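Local coordinates for protein dextranase (Pseudarthrobacter oxydans, PDB 6NZS) that catalyses the endohydrolysis of (1->6)-alpha-D-glucosidic linkages in dextran, at residues 268-282 and 318-332. Residues are numbered along the deposited sequence; the frame is centred on the assembly and turned at random.
Sequences FLHDNQSQYKVTGYG and FASADAEQKLDLQGV
Neighbours on parallel strands, Phe268 and Phe318 share one first torsion, CG anti to the carbonyl carbon (chi1 -73° and -67°), which sends their rings the same way, side by side. The planes are nearly parallel, 11° apart, but slid so far that overlap is slight; Phe268 CD1 meets Phe318 CE2 at 3.2 Å. The rim of Phe318 also turns toward a face of Tyr276 in an offset edge-to-face pair, centroids 5.7 Å apart. Val278 CG2 adjoins the edge of Phe318 in its plane, while Leu327 CD2 lies over the rim of one face.

Gln325 reaches across to the turn at 271-274 on an extended chain. Its NE2 gives a nearly straight bond of 2.9 Å to Gln273 O, which lies in the amide plane, and sits in plane at the edge of Tyr276, while OE1 accepts from Ala321 N at 2.7 Å. One amide thus ties this turn to that at 320-324, and an alanine here would probably leave Gln273 O and Ala321 N without these partners and the turns freer to shift.

The parallel strands 275-279 and 325-330 are joined by five backbone bonds, the first Lys326 N to Ser274 O and the last Gln330 N to Val278 O. Tyr276 O is gripped twice, by Asp328 N and by Gln275 NE2 from opposite faces of its plane. Asp328 also salt-bridges Arg201. At the far end the bent chain of Gln330 brings OE1 to Gly280 N at 3.2 Å.

An aromatic cluster inside and parallel strands in register mark successive coils of a right-handed parallel beta-helix, the pectate-lyase-like fold of glycoside hydrolase family 49.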
loop_
_atom_site.group_PDB
_atom_site.type_symbol
_atom_site.label_atom_id
_atom_site.label_comp_id
_atom_site.label_asym_id
_atom_site.label_seq_id
_atom_site.Cartn_x
_atom_site.Cartn_y
_atom_site.Cartn_z
ATOM N N PHE A 268 -14.532 -5.924 13.853
ATOM C CA PHE A 268 -14.992 -5.551 15.187
ATOM C C PHE A 268 -16.376 -4.951 14.975
ATOM O O PHE A 268 -16.527 -3.769 14.665
ATOM C CB PHE A 268 -14.031 -4.563 15.835
ATOM C CG PHE A 268 -12.723 -5.174 16.279
ATOM C CD1 PHE A 268 -11.711 -5.428 15.365
ATOM C CD2 PHE A 268 -12.493 -5.458 17.617
ATOM C CE1 PHE A 268 -10.490 -5.962 15.781
ATOM C CE2 PHE A 268 -11.282 -5.985 18.040
ATOM C CZ PHE A 268 -10.280 -6.245 17.120
ATOM N N LEU A 269 -17.396 -5.799 15.127
ATOM C CA LEU A 269 -18.768 -5.412 14.823
ATOM C C LEU A 269 -19.287 -4.365 15.793
ATOM O O LEU A 269 -20.065 -3.488 15.401
ATOM C CB LEU A 269 -19.654 -6.651 14.863
ATOM C CG LEU A 269 -21.166 -6.464 14.752
ATOM C CD1 LEU A 269 -21.564 -6.299 13.312
ATOM C CD2 LEU A 269 -21.884 -7.653 15.379
ATOM N N HIS A 270 -18.864 -4.428 17.047
ATOM C CA HIS A 270 -19.387 -3.581 18.103
ATOM C C HIS A 270 -18.494 -2.367 18.324
ATOM O O HIS A 270 -17.304 -2.371 17.998
ATOM C CB HIS A 270 -19.539 -4.402 19.384
ATOM C CG HIS A 270 -20.348 -5.646 19.185
ATOM N ND1 HIS A 270 -21.728 -5.641 19.200
ATOM C CD2 HIS A 270 -19.979 -6.927 18.944
ATOM C CE1 HIS A 270 -22.171 -6.865 18.978
ATOM N NE2 HIS A 270 -21.132 -7.665 18.819
ATOM N N ASP A 271 -19.099 -1.306 18.866
ATOM C CA ASP A 271 -18.446 -0.009 19.015
ATOM C C ASP A 271 -18.264 0.397 20.473
ATOM O O ASP A 271 -18.123 1.587 20.767
ATOM C CB ASP A 271 -19.187 1.083 18.229
ATOM C CG ASP A 271 -20.629 1.277 18.684
ATOM O OD1 ASP A 271 -21.058 0.622 19.655
ATOM O OD2 ASP A 271 -21.338 2.094 18.054
ATOM N N ASN A 272 -18.223 -0.573 21.388
ATOM C CA ASN A 272 -18.287 -0.297 22.815
ATOM C C ASN A 272 -16.932 -0.070 23.477
ATOM O O ASN A 272 -16.895 0.404 24.616
ATOM C CB ASN A 272 -19.008 -1.440 23.540
ATOM C CG ASN A 272 -18.360 -2.781 23.283
ATOM O OD1 ASN A 272 -18.442 -3.309 22.181
ATOM N ND2 ASN A 272 -17.696 -3.325 24.293
ATOM N N GLN A 273 -15.821 -0.401 22.821
ATOM C CA GLN A 273 -14.505 -0.249 23.438
ATOM C C GLN A 273 -13.973 1.163 23.239
ATOM O O GLN A 273 -14.155 1.761 22.177
ATOM C CB GLN A 273 -13.495 -1.240 22.850
ATOM C CG GLN A 273 -13.827 -2.717 23.064
ATOM C CD GLN A 273 -13.686 -3.163 24.509
ATOM O OE1 GLN A 273 -13.049 -2.496 25.327
ATOM N NE2 GLN A 273 -14.281 -4.307 24.829
ATOM N N SER A 274 -13.303 1.689 24.266
ATOM C CA SER A 274 -12.620 2.968 24.110
ATOM C C SER A 274 -11.293 2.818 23.376
ATOM O O SER A 274 -10.839 3.774 22.732
ATOM C CB SER A 274 -12.411 3.648 25.464
ATOM O OG SER A 274 -11.498 2.919 26.258
ATOM N N GLN A 275 -10.666 1.643 23.458
ATOM C CA GLN A 275 -9.375 1.401 22.818
ATOM C C GLN A 275 -9.385 0.030 22.160
ATOM O O GLN A 275 -9.616 -0.985 22.826
ATOM C CB GLN A 275 -8.240 1.475 23.839
ATOM C CG GLN A 275 -6.873 1.052 23.283
ATOM C CD GLN A 275 -6.190 2.178 22.528
ATOM O OE1 GLN A 275 -5.945 3.250 23.081
ATOM N NE2 GLN A 275 -5.887 1.942 21.253
ATOM N N TYR A 276 -9.111 0.004 20.856
ATOM C CA TYR A 276 -8.947 -1.221 20.092
ATOM C C TYR A 276 -7.476 -1.367 19.725
ATOM O O TYR A 276 -6.757 -0.374 19.583
ATOM C CB TYR A 276 -9.760 -1.172 18.790
ATOM C CG TYR A 276 -11.253 -1.152 19.022
ATOM C CD1 TYR A 276 -11.955 -2.330 19.223
ATOM C CD2 TYR A 276 -11.951 0.043 19.063
ATOM C CE1 TYR A 276 -13.323 -2.324 19.448
ATOM C CE2 TYR A 276 -13.318 0.065 19.292
ATOM C CZ TYR A 276 -13.995 -1.123 19.483
ATOM O OH TYR A 276 -15.362 -1.099 19.722
ATOM N N LYS A 277 -7.028 -2.611 19.585
ATOM C CA LYS A 277 -5.661 -2.875 19.155
ATOM C C LYS A 277 -5.650 -4.056 18.206
ATOM O O LYS A 277 -6.254 -5.093 18.486
ATOM C CB LYS A 277 -4.744 -3.193 20.345
ATOM C CG LYS A 277 -4.453 -1.998 21.246
ATOM C CD LYS A 277 -3.542 -2.374 22.410
ATOM C CE LYS A 277 -3.149 -1.138 23.210
ATOM N NZ LYS A 277 -2.398 -1.467 24.454
ATOM N N VAL A 278 -4.949 -3.897 17.088
ATOM C CA VAL A 278 -4.571 -5.010 16.230
ATOM C C VAL A 278 -3.073 -4.847 16.037
ATOM O O VAL A 278 -2.638 -3.879 15.405
ATOM C CB VAL A 278 -5.307 -4.985 14.883
ATOM C CG1 VAL A 278 -4.775 -6.082 13.970
ATOM C CG2 VAL A 278 -6.820 -5.138 15.103
ATOM N N THR A 279 -2.280 -5.722 16.661
ATOM C CA THR A 279 -0.835 -5.525 16.689
ATOM C C THR A 279 -0.124 -6.842 16.451
ATOM O O THR A 279 -0.732 -7.916 16.466
ATOM C CB THR A 279 -0.362 -4.923 18.024
ATOM O OG1 THR A 279 -0.574 -5.870 19.080
ATOM C CG2 THR A 279 -1.124 -3.644 18.338
ATOM N N GLY A 280 1.175 -6.739 16.219
ATOM C CA GLY A 280 2.079 -7.868 16.136
ATOM C C GLY A 280 2.676 -8.034 14.748
ATOM O O GLY A 280 2.068 -7.683 13.733
ATOM N N TYR A 281 3.872 -8.619 14.701
ATOM C CA TYR A 281 4.605 -8.788 13.452
ATOM C C TYR A 281 4.239 -10.071 12.698
ATOM O O TYR A 281 5.106 -10.664 12.051
ATOM C CB TYR A 281 6.105 -8.733 13.719
ATOM C CG TYR A 281 6.651 -7.379 14.133
ATOM C CD1 TYR A 281 6.401 -6.231 13.386
ATOM C CD2 TYR A 281 7.450 -7.262 15.261
ATOM C CE1 TYR A 281 6.940 -5.002 13.754
ATOM C CE2 TYR A 281 7.982 -6.048 15.635
ATOM C CZ TYR A 281 7.728 -4.924 14.889
ATOM O OH TYR A 281 8.291 -3.719 15.258
ATOM N N GLY A 282 2.985 -10.517 12.768
ATOM C CA GLY A 282 2.518 -11.651 12.000
ATOM C C GLY A 282 1.849 -11.241 10.696
ATOM O O GLY A 282 1.862 -10.078 10.287
ATOM N N PHE A 318 -13.970 -1.740 11.510
ATOM C CA PHE A 318 -14.318 -1.282 12.844
ATOM C C PHE A 318 -15.589 -0.454 12.795
ATOM O O PHE A 318 -15.979 0.067 11.748
ATOM C CB PHE A 318 -13.201 -0.427 13.431
ATOM C CG PHE A 318 -11.949 -1.192 13.695
ATOM C CD1 PHE A 318 -11.015 -1.399 12.687
ATOM C CD2 PHE A 318 -11.715 -1.726 14.943
ATOM C CE1 PHE A 318 -9.861 -2.121 12.940
ATOM C CE2 PHE A 318 -10.573 -2.440 15.200
ATOM C CZ PHE A 318 -9.642 -2.644 14.203
ATOM N N ALA A 319 -16.225 -0.341 13.958
ATOM C CA ALA A 319 -17.398 0.500 14.152
ATOM C C ALA A 319 -17.048 1.581 15.160
ATOM O O ALA A 319 -16.479 1.287 16.216
ATOM C CB ALA A 319 -18.575 -0.332 14.667
ATOM N N SER A 320 -17.378 2.829 14.832
ATOM C CA SER A 320 -17.062 3.975 15.675
ATOM C C SER A 320 -18.348 4.519 16.289
ATOM O O SER A 320 -19.266 4.915 15.561
ATOM C CB SER A 320 -16.364 5.076 14.874
ATOM O OG SER A 320 -16.115 6.215 15.693
ATOM N N ALA A 321 -18.400 4.537 17.621
ATOM C CA ALA A 321 -19.495 5.169 18.338
ATOM C C ALA A 321 -19.286 6.678 18.349
ATOM O O ALA A 321 -18.237 7.188 17.957
ATOM C CB ALA A 321 -19.544 4.651 19.775
ATOM N N ASP A 322 -20.307 7.413 18.796
ATOM C CA ASP A 322 -20.116 8.850 18.966
ATOM C C ASP A 322 -18.985 9.143 19.944
ATOM O O ASP A 322 -18.241 10.115 19.767
ATOM C CB ASP A 322 -21.416 9.507 19.433
ATOM C CG ASP A 322 -22.360 9.798 18.291
ATOM O OD1 ASP A 322 -21.898 9.891 17.134
ATOM O OD2 ASP A 322 -23.573 9.938 18.548
ATOM N N ALA A 323 -18.836 8.313 20.978
ATOM C CA ALA A 323 -17.780 8.510 21.960
ATOM C C ALA A 323 -16.406 8.447 21.298
ATOM O O ALA A 323 -16.207 7.762 20.287
ATOM C CB ALA A 323 -17.861 7.438 23.050
ATOM N N GLU A 324 -15.463 9.184 21.881
ATOM C CA GLU A 324 -14.084 9.189 21.409
ATOM C C GLU A 324 -13.459 7.814 21.611
ATOM O O GLU A 324 -13.558 7.225 22.693
ATOM C CB GLU A 324 -13.280 10.238 22.178
ATOM C CG GLU A 324 -11.781 10.227 21.892
ATOM C CD GLU A 324 -11.004 11.191 22.778
ATOM O OE1 GLU A 324 -10.245 10.721 23.651
ATOM O OE2 GLU A 324 -11.154 12.419 22.602
ATOM N N GLN A 325 -12.791 7.309 20.572
ATOM C CA GLN A 325 -12.192 5.985 20.611
ATOM C C GLN A 325 -10.838 6.044 19.923
ATOM O O GLN A 325 -10.567 6.946 19.129
ATOM C CB GLN A 325 -13.068 4.960 19.887
ATOM C CG GLN A 325 -14.424 4.703 20.547
ATOM C CD GLN A 325 -15.384 4.002 19.611
ATOM O OE1 GLN A 325 -15.863 4.586 18.641
ATOM N NE2 GLN A 325 -15.645 2.726 19.877
ATOM N N LYS A 326 -10.000 5.060 20.227
ATOM C CA LYS A 326 -8.674 4.964 19.635
ATOM C C LYS A 326 -8.438 3.550 19.132
ATOM O O LYS A 326 -8.964 2.581 19.683
ATOM C CB LYS A 326 -7.590 5.307 20.652
ATOM C CG LYS A 326 -7.684 6.732 21.184
ATOM C CD LYS A 326 -6.699 6.950 22.320
ATOM C CE LYS A 326 -5.455 7.664 21.841
ATOM N NZ LYS A 326 -5.039 8.735 22.790
ATOM N N LEU A 327 -7.643 3.446 18.067
ATOM C CA LEU A 327 -7.162 2.166 17.563
ATOM C C LEU A 327 -5.659 2.269 17.374
ATOM O O LEU A 327 -5.191 3.204 16.722
ATOM C CB LEU A 327 -7.795 1.837 16.207
ATOM C CG LEU A 327 -7.090 0.746 15.390
ATOM C CD1 LEU A 327 -7.267 -0.608 16.065
ATOM C CD2 LEU A 327 -7.629 0.701 13.971
ATOM N N ASP A 328 -4.909 1.337 17.963
ATOM C CA ASP A 328 -3.507 1.127 17.616
ATOM C C ASP A 328 -3.470 -0.011 16.608
ATOM O O ASP A 328 -3.939 -1.115 16.900
ATOM C CB ASP A 328 -2.675 0.731 18.838
ATOM C CG ASP A 328 -2.495 1.863 19.829
ATOM O OD1 ASP A 328 -2.960 2.987 19.548
ATOM O OD2 ASP A 328 -1.895 1.609 20.903
ATOM N N LEU A 329 -2.918 0.259 15.429
ATOM C CA LEU A 329 -2.788 -0.736 14.370
ATOM C C LEU A 329 -1.296 -0.799 14.080
ATOM O O LEU A 329 -0.733 0.158 13.546
ATOM C CB LEU A 329 -3.581 -0.298 13.138
ATOM C CG LEU A 329 -3.403 -1.132 11.864
ATOM C CD1 LEU A 329 -3.811 -2.583 12.090
ATOM C CD2 LEU A 329 -4.214 -0.520 10.718
ATOM N N GLN A 330 -0.652 -1.898 14.458
ATOM C CA GLN A 330 0.805 -1.950 14.439
ATOM C C GLN A 330 1.272 -3.308 13.951
ATOM O O GLN A 330 0.644 -4.335 14.230
ATOM C CB GLN A 330 1.368 -1.700 15.856
ATOM C CG GLN A 330 2.906 -1.690 15.987
ATOM C CD GLN A 330 3.493 -3.079 16.159
ATOM O OE1 GLN A 330 2.778 -4.036 16.488
ATOM N NE2 GLN A 330 4.799 -3.201 15.930
ATOM N N GLY A 331 2.396 -3.305 13.223
ATOM C CA GLY A 331 3.174 -4.513 13.025
ATOM C C GLY A 331 2.724 -5.418 11.897
ATOM O O GLY A 331 3.556 -5.947 11.154
ATOM N N VAL A 332 1.409 -5.593 11.761
ATOM C CA VAL A 332 0.867 -6.667 10.932
ATOM C C VAL A 332 1.156 -6.440 9.453
ATOM O O VAL A 332 1.260 -5.300 8.968
ATOM C CB VAL A 332 -0.642 -6.861 11.177
ATOM C CG1 VAL A 332 -0.907 -7.244 12.630
ATOM C CG2 VAL A 332 -1.408 -5.610 10.819
HETATM O O HOH W 1 -15.170 -1.361 16.367
HETATM O O HOH W 2 -21.210 2.712 15.428
HETATM O O HOH W 3 -2.603 2.843 23.164
HETATM O O HOH W 4 6.693 -1.448 15.369
HETATM O O HOH W 5 4.100 -8.327 9.993
#